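Local coordinates for protein pyruvate kinase (Cryptosporidium parvum, PDB 4DRS) that probably catalyses the last step of glycolysis, passing the phosphoryl group of phosphoenolpyruvate to ADP to yield pyruvate and ATP, at residues Q43-I48 with S447-A452; H101-I106 with E458-L463; I451-K456 with K470-N475. All blocks are in the same frame, centred on the assembly; numbering follows the deposited sequence.

Contact 1. Residues Q43-I48 with S447-A452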
loop_
_atom_site.group_PDB
_atom_site.type_symbol
_atom_site.label_atom_id
_atom_site.label_comp_id
_atom_site.label_asym_id
_atom_site.label_seq_id
_atom_site.Cartn_x
_atom_site.Cartn_y
_atom_site.Cartn_z
ATOM N N GLN A 43 -11.685 -27.198 -5.256
ATOM C CA GLN A 43 -13.010 -27.483 -4.708
ATOM C C GLN A 43 -13.543 -26.366 -3.805
ATOM O O GLN A 43 -12.775 -25.583 -3.247
ATOM C CB GLN A 43 -13.014 -28.830 -3.972
ATOM C CG GLN A 43 -12.049 -28.920 -2.799
ATOM C CD GLN A 43 -12.293 -30.147 -1.937
ATOM O OE1 GLN A 43 -12.468 -31.258 -2.448
ATOM N NE2 GLN A 43 -12.302 -29.952 -0.620
ATOM N N ARG A 44 -14.866 -26.314 -3.674
ATOM C CA ARG A 44 -15.564 -25.328 -2.853
ATOM C C ARG A 44 -15.084 -25.292 -1.393
ATOM O O ARG A 44 -14.851 -26.333 -0.772
ATOM C CB ARG A 44 -17.071 -25.589 -2.926
ATOM C CG ARG A 44 -17.915 -24.777 -1.956
ATOM C CD ARG A 44 -19.381 -25.176 -2.009
ATOM N NE ARG A 44 -19.576 -26.622 -2.105
ATOM C CZ ARG A 44 -19.496 -27.470 -1.084
ATOM N NH1 ARG A 44 -19.217 -27.039 0.137
ATOM N NH2 ARG A 44 -19.697 -28.755 -1.292
ATOM N N LYS A 45 -14.940 -24.082 -0.858
ATOM C CA LYS A 45 -14.458 -23.888 0.513
ATOM C C LYS A 45 -15.592 -23.594 1.485
ATOM O O LYS A 45 -15.601 -24.092 2.610
ATOM C CB LYS A 45 -13.422 -22.765 0.568
ATOM C CG LYS A 45 -12.121 -23.099 -0.129
ATOM C CD LYS A 45 -11.208 -21.887 -0.185
ATOM C CE LYS A 45 -9.998 -22.156 -1.056
ATOM N NZ LYS A 45 -9.284 -23.388 -0.615
ATOM N N THR A 46 -16.546 -22.788 1.037
ATOM C CA THR A 46 -17.696 -22.436 1.854
ATOM C C THR A 46 -18.538 -23.670 2.161
ATOM O O THR A 46 -18.903 -24.431 1.266
ATOM C CB THR A 46 -18.552 -21.358 1.172
ATOM O OG1 THR A 46 -17.705 -20.277 0.766
ATOM C CG2 THR A 46 -19.627 -20.824 2.131
ATOM N N GLN A 47 -18.823 -23.860 3.443
ATOM C CA GLN A 47 -19.598 -24.999 3.900
ATOM C C GLN A 47 -21.082 -24.779 3.633
ATOM O O GLN A 47 -21.556 -23.641 3.576
ATOM C CB GLN A 47 -19.348 -25.241 5.389
ATOM C CG GLN A 47 -17.879 -25.405 5.772
ATOM C CD GLN A 47 -17.292 -26.764 5.408
ATOM O OE1 GLN A 47 -17.913 -27.572 4.710
ATOM N NE2 GLN A 47 -16.074 -27.020 5.885
ATOM N N ILE A 48 -21.811 -25.876 3.466
ATOM C CA ILE A 48 -23.233 -25.811 3.153
ATOM C C ILE A 48 -24.050 -26.544 4.206
ATOM O O ILE A 48 -23.835 -27.734 4.460
ATOM C CB ILE A 48 -23.541 -26.376 1.746
ATOM C CG1 ILE A 48 -22.933 -25.479 0.663
ATOM C CG2 ILE A 48 -25.042 -26.523 1.538
ATOM C CD1 ILE A 48 -23.067 -26.021 -0.746
ATOM N N SER A 447 -5.691 -19.939 0.151
ATOM C CA SER A 447 -6.235 -20.426 -1.111
ATOM C C SER A 447 -6.188 -21.950 -1.129
ATOM O O SER A 447 -6.985 -22.588 -1.811
ATOM C CB SER A 447 -5.467 -19.859 -2.311
ATOM O OG SER A 447 -4.256 -20.560 -2.521
ATOM N N GLN A 448 -5.245 -22.521 -0.383
ATOM C CA GLN A 448 -5.093 -23.973 -0.315
ATOM C C GLN A 448 -6.188 -24.567 0.548
ATOM O O GLN A 448 -6.601 -23.967 1.547
ATOM C CB GLN A 448 -3.730 -24.368 0.267
ATOM C CG GLN A 448 -2.524 -23.941 -0.554
ATOM C CD GLN A 448 -2.168 -22.480 -0.361
ATOM O OE1 GLN A 448 -2.628 -21.839 0.588
ATOM N NE2 GLN A 448 -1.343 -21.945 -1.253
ATOM N N THR A 449 -6.658 -25.748 0.160
ATOM C CA THR A 449 -7.579 -26.518 0.987
ATOM C C THR A 449 -6.870 -26.935 2.275
ATOM O O THR A 449 -5.690 -27.296 2.251
ATOM C CB THR A 449 -8.127 -27.744 0.218
ATOM O OG1 THR A 449 -9.107 -27.301 -0.732
ATOM C CG2 THR A 449 -8.779 -28.758 1.161
ATOM N N ILE A 450 -7.590 -26.849 3.392
ATOM C CA ILE A 450 -7.068 -27.260 4.685
ATOM C C ILE A 450 -7.556 -28.668 5.008
ATOM O O ILE A 450 -8.762 -28.921 5.059
ATOM C CB ILE A 450 -7.510 -26.310 5.818
ATOM C CG1 ILE A 450 -7.230 -24.851 5.454
ATOM C CG2 ILE A 450 -6.824 -26.679 7.132
ATOM C CD1 ILE A 450 -8.136 -23.874 6.172
ATOM N N ILE A 451 -6.612 -29.577 5.232
ATOM C CA ILE A 451 -6.944 -30.944 5.617
ATOM C C ILE A 451 -6.618 -31.163 7.089
ATOM O O ILE A 451 -5.453 -31.110 7.489
ATOM C CB ILE A 451 -6.235 -31.986 4.716
ATOM C CG1 ILE A 451 -6.719 -31.830 3.267
ATOM C CG2 ILE A 451 -6.476 -33.399 5.237
ATOM C CD1 ILE A 451 -6.166 -32.848 2.293
ATOM N N ALA A 452 -7.660 -31.393 7.886
ATOM C CA ALA A 452 -7.521 -31.605 9.322
ATOM C C ALA A 452 -7.529 -33.089 9.669
ATOM O O ALA A 452 -8.497 -33.795 9.370
ATOM C CB ALA A 452 -8.628 -30.885 10.074
HETATM O O HOH W 1 -10.200 -25.255 -2.476
HETATM O O HOH W 2 -8.997 -23.494 2.576
#
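Lys45 reaches out of the 43-48 segment and sets its ammonium group against the backbone of the turn that leads into strand 449-454. Its CG stands beside the backbone N, anti to the carbonyl carbon (chi1 -68°), and the chain then runs extended to CE before bending at NZ. NZ donates to Ser447 O over 2.7 Å, approaching from above the carbonyl plane, 63° out of it, and Lys45 CE lies 3.1 Å from the same Ser447 O. Two waters add to the grip. The first accepts from Lys45 NZ at 2.8 Å, donates to Gln43 O and also hydrogen-bonds Thr449 OG1; the second takes a longer bond of 3.2 Å from Lys45 NZ and donates to Gln448 O.

Beside this cluster the side chains of Gln43 and Thr449 cross at about a right angle. Gln43 CG meets Thr449 OG1 at 3.9 Å, while Gln43 NE2 lies 4.1 Å from Thr449 CG2, and no hydrogen bond joins the two side chains. The backbone N of Lys45 donates to Glu386, and its backbone also bonds Gly468.

The buried ammonium is thus paired here with a carbonyl and waters, not with a carboxylate of the other segment. The resulting junction between the barrel domain and the C-terminal alpha/beta domain is polar and partly hydrated, with the two waters linking the segments further.

Contact 2. Residues H101-I106 with E458-L463. With SO4 (sulfate ion), chain D.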
loop_
_atom_site.group_PDB
_atom_site.type_symbol
_atom_site.label_atom_id
_atom_site.label_comp_id
_atom_site.label_asym_id
_atom_site.label_seq_id
_atom_site.Cartn_x
_atom_site.Cartn_y
_atom_site.Cartn_z
ATOM N N HIS A 101 -16.036 -41.304 2.963
ATOM C CA HIS A 101 -15.111 -40.206 2.647
ATOM C C HIS A 101 -15.688 -38.841 2.937
ATOM O O HIS A 101 -15.100 -37.817 2.574
ATOM C CB HIS A 101 -14.632 -40.285 1.196
ATOM C CG HIS A 101 -13.782 -41.503 0.894
ATOM N ND1 HIS A 101 -12.824 -41.949 1.735
ATOM C CD2 HIS A 101 -13.761 -42.354 -0.214
ATOM C CE1 HIS A 101 -12.233 -43.040 1.204
ATOM N NE2 HIS A 101 -12.805 -43.285 0.010
ATOM N N SER A 102 -16.847 -38.813 3.590
ATOM C CA SER A 102 -17.480 -37.559 3.972
ATOM C C SER A 102 -17.707 -37.507 5.471
ATOM O O SER A 102 -17.846 -38.541 6.125
ATOM C CB SER A 102 -18.805 -37.363 3.230
ATOM O OG SER A 102 -18.578 -36.958 1.889
ATOM N N THR A 103 -17.718 -36.291 6.004
ATOM C CA THR A 103 -18.059 -36.047 7.398
ATOM C C THR A 103 -19.274 -35.131 7.402
ATOM O O THR A 103 -19.276 -34.101 6.729
ATOM C CB THR A 103 -16.883 -35.404 8.167
ATOM O OG1 THR A 103 -15.702 -36.196 7.988
ATOM C CG2 THR A 103 -17.189 -35.317 9.651
ATOM N N VAL A 104 -20.312 -35.518 8.138
ATOM C CA VAL A 104 -21.532 -34.716 8.235
ATOM C C VAL A 104 -21.755 -34.282 9.681
ATOM O O VAL A 104 -21.820 -35.121 10.581
ATOM C CB VAL A 104 -22.771 -35.483 7.712
ATOM C CG1 VAL A 104 -24.029 -34.629 7.812
ATOM C CG2 VAL A 104 -22.559 -35.942 6.275
ATOM N N GLY A 105 -21.863 -32.974 9.899
ATOM C CA GLY A 105 -22.218 -32.450 11.213
ATOM C C GLY A 105 -23.726 -32.373 11.350
ATOM O O GLY A 105 -24.443 -32.249 10.349
ATOM N N ILE A 106 -24.216 -32.452 12.585
ATOM C CA ILE A 106 -25.655 -32.356 12.842
ATOM C C ILE A 106 -25.964 -31.201 13.791
ATOM O O ILE A 106 -25.361 -31.088 14.861
ATOM C CB ILE A 106 -26.259 -33.686 13.353
ATOM C CG1 ILE A 106 -25.857 -34.838 12.426
ATOM C CG2 ILE A 106 -27.777 -33.590 13.422
ATOM C CD1 ILE A 106 -26.211 -36.218 12.933
ATOM N N GLU A 458 -15.851 -36.495 16.552
ATOM C CA GLU A 458 -16.593 -35.302 16.988
ATOM C C GLU A 458 -15.890 -34.015 16.546
ATOM O O GLU A 458 -16.540 -33.060 16.128
ATOM C CB GLU A 458 -16.898 -35.318 18.505
ATOM C CG GLU A 458 -15.713 -35.124 19.447
ATOM C CD GLU A 458 -15.377 -33.656 19.742
ATOM O OE1 GLU A 458 -16.131 -32.737 19.328
ATOM O OE2 GLU A 458 -14.341 -33.416 20.408
ATOM N N VAL A 459 -14.560 -34.014 16.627
ATOM C CA VAL A 459 -13.738 -32.891 16.170
ATOM C C VAL A 459 -13.962 -32.629 14.679
ATOM O O VAL A 459 -14.154 -31.485 14.271
ATOM C CB VAL A 459 -12.237 -33.119 16.476
ATOM C CG1 VAL A 459 -11.356 -32.110 15.745
ATOM C CG2 VAL A 459 -11.990 -33.052 17.979
ATOM N N ALA A 460 -13.963 -33.691 13.879
ATOM C CA ALA A 460 -14.220 -33.570 12.446
ATOM C C ALA A 460 -15.596 -32.948 12.142
ATOM O O ALA A 460 -15.704 -32.063 11.294
ATOM C CB ALA A 460 -14.065 -34.919 11.763
ATOM N N ARG A 461 -16.637 -33.396 12.842
ATOM C CA ARG A 461 -17.981 -32.851 12.631
ATOM C C ARG A 461 -18.060 -31.387 13.041
ATOM O O ARG A 461 -18.764 -30.596 12.410
ATOM C CB ARG A 461 -19.032 -33.636 13.409
ATOM C CG ARG A 461 -19.237 -35.070 12.966
ATOM C CD ARG A 461 -20.230 -35.754 13.887
ATOM N NE ARG A 461 -19.677 -37.018 14.346
ATOM C CZ ARG A 461 -19.485 -37.361 15.613
ATOM N NH1 ARG A 461 -19.830 -36.560 16.610
ATOM N NH2 ARG A 461 -18.956 -38.540 15.873
ATOM N N GLY A 462 -17.343 -31.040 14.107
ATOM C CA GLY A 462 -17.307 -29.674 14.598
ATOM C C GLY A 462 -16.731 -28.729 13.565
ATOM O O GLY A 462 -17.134 -27.567 13.481
ATOM N N LEU A 463 -15.799 -29.240 12.764
ATOM C CA LEU A 463 -15.104 -28.439 11.760
ATOM C C LEU A 463 -15.907 -28.223 10.474
ATOM O O LEU A 463 -15.436 -27.559 9.544
ATOM C CB LEU A 463 -13.747 -29.064 11.430
ATOM C CG LEU A 463 -12.618 -28.900 12.453
ATOM C CD1 LEU A 463 -11.457 -29.812 12.095
ATOM C CD2 LEU A 463 -12.148 -27.452 12.566
HETATM S S SO4 D . -15.109 -33.756 4.229
HETATM O O1 SO4 D . -14.250 -34.895 3.835
HETATM O O2 SO4 D . -14.949 -32.645 3.264
HETATM O O3 SO4 D . -16.521 -34.215 4.218
HETATM O O4 SO4 D . -14.714 -33.305 5.586
#
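Ala460 and Arg461, on one side of helix 457-462, carry the contact with the approach to barrel strand 105-109. Ala460 comes first: its CB points at the 101-106 segment and lies 3.8 Å from Thr103 CG2. That methyl, anti to the Thr103 backbone N, is directed at the helix surface, while Thr103 OG1 hydrogen-bonds Thr471 OG1 of strand 469-473. On the same residue, Thr103 N donates to O3 of a sulfate ion (3.0 Å, N-H...O angle 164°).

Arg461 follows, and its aliphatic part lies against the other backbone. CB faces Gly105 CA at 4.0 Å, and CG touches both Val104 O (3.5 Å) and Thr103 CG2 (3.9 Å). With no side chain on Gly105, the two backbones come close, 4.5 Å between Gly105 CA and Arg461 CA. Beyond CD the chain bends, and the guanidinium lays one face, near its rim, over Glu458 CA of the preceding turn. Its NH1 forms a salt bridge with Asp231, which also accepts a hydrogen bond from Ile106 N, and NH2 binds a glycerol. Gly462 N is bonded to Glu458 O (3.0 Å).

The Leu463 side chain touches Ala452 of strand 449-454 and Val469 and Thr471 of strand 469-473. The short helix is therefore wedged between its own sheet, met also by Ala460 and Val459, and barrel strand 105-109, which is bonded in turn to the strands at 72-76 and 232-235.

Contact 3. Residues I451-K456 with K470-N475. With SO4 (sulfate ion), chain D.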
loop_
_atom_site.group_PDB
_atom_site.type_symbol
_atom_site.label_atom_id
_atom_site.label_comp_id
_atom_site.label_asym_id
_atom_site.label_seq_id
_atom_site.Cartn_x
_atom_site.Cartn_y
_atom_site.Cartn_z
ATOM N N ILE A 451 -6.612 -29.577 5.232
ATOM C CA ILE A 451 -6.944 -30.944 5.617
ATOM C C ILE A 451 -6.618 -31.163 7.089
ATOM O O ILE A 451 -5.453 -31.110 7.489
ATOM C CB ILE A 451 -6.235 -31.986 4.716
ATOM C CG1 ILE A 451 -6.719 -31.830 3.267
ATOM C CG2 ILE A 451 -6.476 -33.399 5.237
ATOM C CD1 ILE A 451 -6.166 -32.848 2.293
ATOM N N ALA A 452 -7.660 -31.393 7.886
ATOM C CA ALA A 452 -7.521 -31.605 9.322
ATOM C C ALA A 452 -7.529 -33.089 9.669
ATOM O O ALA A 452 -8.497 -33.795 9.370
ATOM C CB ALA A 452 -8.628 -30.885 10.074
ATOM N N CYS A 453 -6.452 -33.546 10.309
ATOM C CA CYS A 453 -6.302 -34.943 10.705
ATOM C C CYS A 453 -6.481 -35.103 12.199
ATOM O O CYS A 453 -5.741 -34.519 12.994
ATOM C CB CYS A 453 -4.931 -35.479 10.309
ATOM S SG CYS A 453 -4.584 -35.361 8.550
ATOM N N THR A 454 -7.459 -35.919 12.573
ATOM C CA THR A 454 -7.801 -36.120 13.970
ATOM C C THR A 454 -8.218 -37.570 14.195
ATOM O O THR A 454 -8.586 -38.271 13.250
ATOM C CB THR A 454 -8.915 -35.141 14.424
ATOM O OG1 THR A 454 -9.186 -35.324 15.818
ATOM C CG2 THR A 454 -10.207 -35.350 13.629
ATOM N N ALA A 455 -8.149 -38.009 15.448
ATOM C CA ALA A 455 -8.595 -39.348 15.824
ATOM C C ALA A 455 -10.007 -39.318 16.405
ATOM O O ALA A 455 -10.605 -40.366 16.657
ATOM C CB ALA A 455 -7.624 -39.974 16.815
ATOM N N LYS A 456 -10.532 -38.111 16.611
ATOM C CA LYS A 456 -11.842 -37.929 17.227
ATOM C C LYS A 456 -12.869 -37.492 16.184
ATOM O O LYS A 456 -12.788 -36.379 15.657
ATOM C CB LYS A 456 -11.764 -36.917 18.377
ATOM C CG LYS A 456 -10.717 -37.263 19.432
ATOM C CD LYS A 456 -10.602 -36.208 20.528
ATOM C CE LYS A 456 -11.510 -36.527 21.710
ATOM N NZ LYS A 456 -11.147 -35.771 22.946
ATOM N N LYS A 470 -11.397 -29.623 5.151
ATOM C CA LYS A 470 -11.775 -31.007 4.914
ATOM C C LYS A 470 -11.106 -31.828 6.011
ATOM O O LYS A 470 -10.015 -31.476 6.464
ATOM C CB LYS A 470 -11.323 -31.457 3.521
ATOM C CG LYS A 470 -11.629 -32.915 3.201
ATOM C CD LYS A 470 -11.250 -33.285 1.773
ATOM C CE LYS A 470 -11.628 -34.727 1.451
ATOM N NZ LYS A 470 -13.094 -34.948 1.277
ATOM N N THR A 471 -11.750 -32.907 6.447
ATOM C CA THR A 471 -11.233 -33.688 7.570
ATOM C C THR A 471 -10.934 -35.155 7.236
ATOM O O THR A 471 -11.690 -35.808 6.515
ATOM C CB THR A 471 -12.197 -33.647 8.769
ATOM O OG1 THR A 471 -13.479 -34.138 8.362
ATOM C CG2 THR A 471 -12.348 -32.227 9.306
ATOM N N TYR A 472 -9.819 -35.658 7.762
ATOM C CA TYR A 472 -9.517 -37.087 7.728
ATOM C C TYR A 472 -9.548 -37.636 9.145
ATOM O O TYR A 472 -8.764 -37.209 9.996
ATOM C CB TYR A 472 -8.145 -37.371 7.101
ATOM C CG TYR A 472 -7.998 -37.045 5.619
ATOM C CD1 TYR A 472 -6.731 -36.955 5.040
ATOM C CD2 TYR A 472 -9.112 -36.828 4.798
ATOM C CE1 TYR A 472 -6.574 -36.663 3.694
ATOM C CE2 TYR A 472 -8.962 -36.532 3.450
ATOM C CZ TYR A 472 -7.690 -36.450 2.907
ATOM O OH TYR A 472 -7.519 -36.159 1.576
ATOM N N VAL A 473 -10.466 -38.567 9.396
ATOM C CA VAL A 473 -10.569 -39.223 10.697
ATOM C C VAL A 473 -9.695 -40.476 10.719
ATOM O O VAL A 473 -9.802 -41.334 9.840
ATOM C CB VAL A 473 -12.026 -39.595 11.052
ATOM C CG1 VAL A 473 -12.094 -40.250 12.425
ATOM C CG2 VAL A 473 -12.921 -38.366 11.006
ATOM N N LEU A 474 -8.835 -40.571 11.727
ATOM C CA LEU A 474 -7.893 -41.681 11.829
ATOM C C LEU A 474 -8.079 -42.484 13.114
ATOM O O LEU A 474 -8.689 -42.008 14.076
ATOM C CB LEU A 474 -6.454 -41.166 11.717
ATOM C CG LEU A 474 -6.094 -40.435 10.416
ATOM C CD1 LEU A 474 -4.763 -39.715 10.542
ATOM C CD2 LEU A 474 -6.075 -41.390 9.229
ATOM N N ASN A 475 -7.561 -43.712 13.113
ATOM C CA ASN A 475 -7.532 -44.547 14.313
ATOM C C ASN A 475 -6.593 -43.962 15.368
ATOM O O ASN A 475 -6.938 -43.890 16.548
ATOM C CB ASN A 475 -7.149 -45.999 13.971
ATOM C CG ASN A 475 -5.805 -46.107 13.259
ATOM O OD1 ASN A 475 -5.568 -45.450 12.238
ATOM N ND2 ASN A 475 -4.918 -46.948 13.792
HETATM S S SO4 D . -15.109 -33.756 4.229
HETATM O O1 SO4 D . -14.250 -34.895 3.835
HETATM O O2 SO4 D . -14.949 -32.645 3.264
HETATM O O3 SO4 D . -16.521 -34.215 4.218
HETATM O O4 SO4 D . -14.714 -33.305 5.586
#
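Ile451 lies over the broad, flat ring of Tyr472. Its CG2, anti to the backbone N, sits 3.8 Å from the ring centroid and 20° off the normal, a CH-pi contact, while Ile451 CD1 follows the ring outward to 3.6 Å from Tyr472 OH. That hydroxyl is hydrogen-bonded to Glu494. Farther along, Cys453 SG lies beside the root of the Tyr472 side chain, 4.3 Å from Tyr472 CB, with Cys453 CB 4.2 Å from Leu474 CD1. Helix 480-493 packs over this face, touching Ile451, Tyr472 and Leu474. Lys470 starts on the Tyr472 side but leads away to a sulfate, where its NZ donates to O1 (2.8 Å); Thr471 N (3.1 Å) and OG1 bind O4, and Thr471 OG1 also hydrogen-bonds Thr103 OG1 of the barrel domain.

Strands 449-454 and 469-473 are parallel neighbours joined through helix 457-462, a beta-alpha-beta crossover of the alpha/beta domain. Four backbone hydrogen bonds zip them together: Ala452 N to Lys470 O, Tyr472 N to Ala452 O, Thr454 N to Tyr472 O and Leu474 N to Thr454 O.

The opposite face is flatter. Ala452 CB meets Thr471 CG2 at 4.0 Å, and the low relief there takes the crossover helix, with Ala460 against Thr471 and Val473, and Val459 against Thr454. Thr454 OG1 accepts from Lys456 N (3.2 Å) in an ST turn that brings the chain to the N-cap of helix 457-462.

In the fold
Contacts 1 and 2 both tie the barrel to the alpha/beta domain, whereas contact 3 lies wholly inside the latter and pairs the strand used by contact 1 with its neighbour at the sheet edge. Contact 1 shares Ile451 and Ala452 with contact 3, and contact 2 uses the helix connecting the two strands of contact 3. Chemistry follows place: the partly buried contact 1 is polar and water-mediated, the buried contact 2 relies on van der Waals packing across its segments, and contact 3 combines regular backbone bonding with an apolar face, becoming exposed toward Asn475. Contacts 2 and 3, about 9 Å apart between centres, meet around one sulfate ion; contact 1 lies about 13 Å from contact 2.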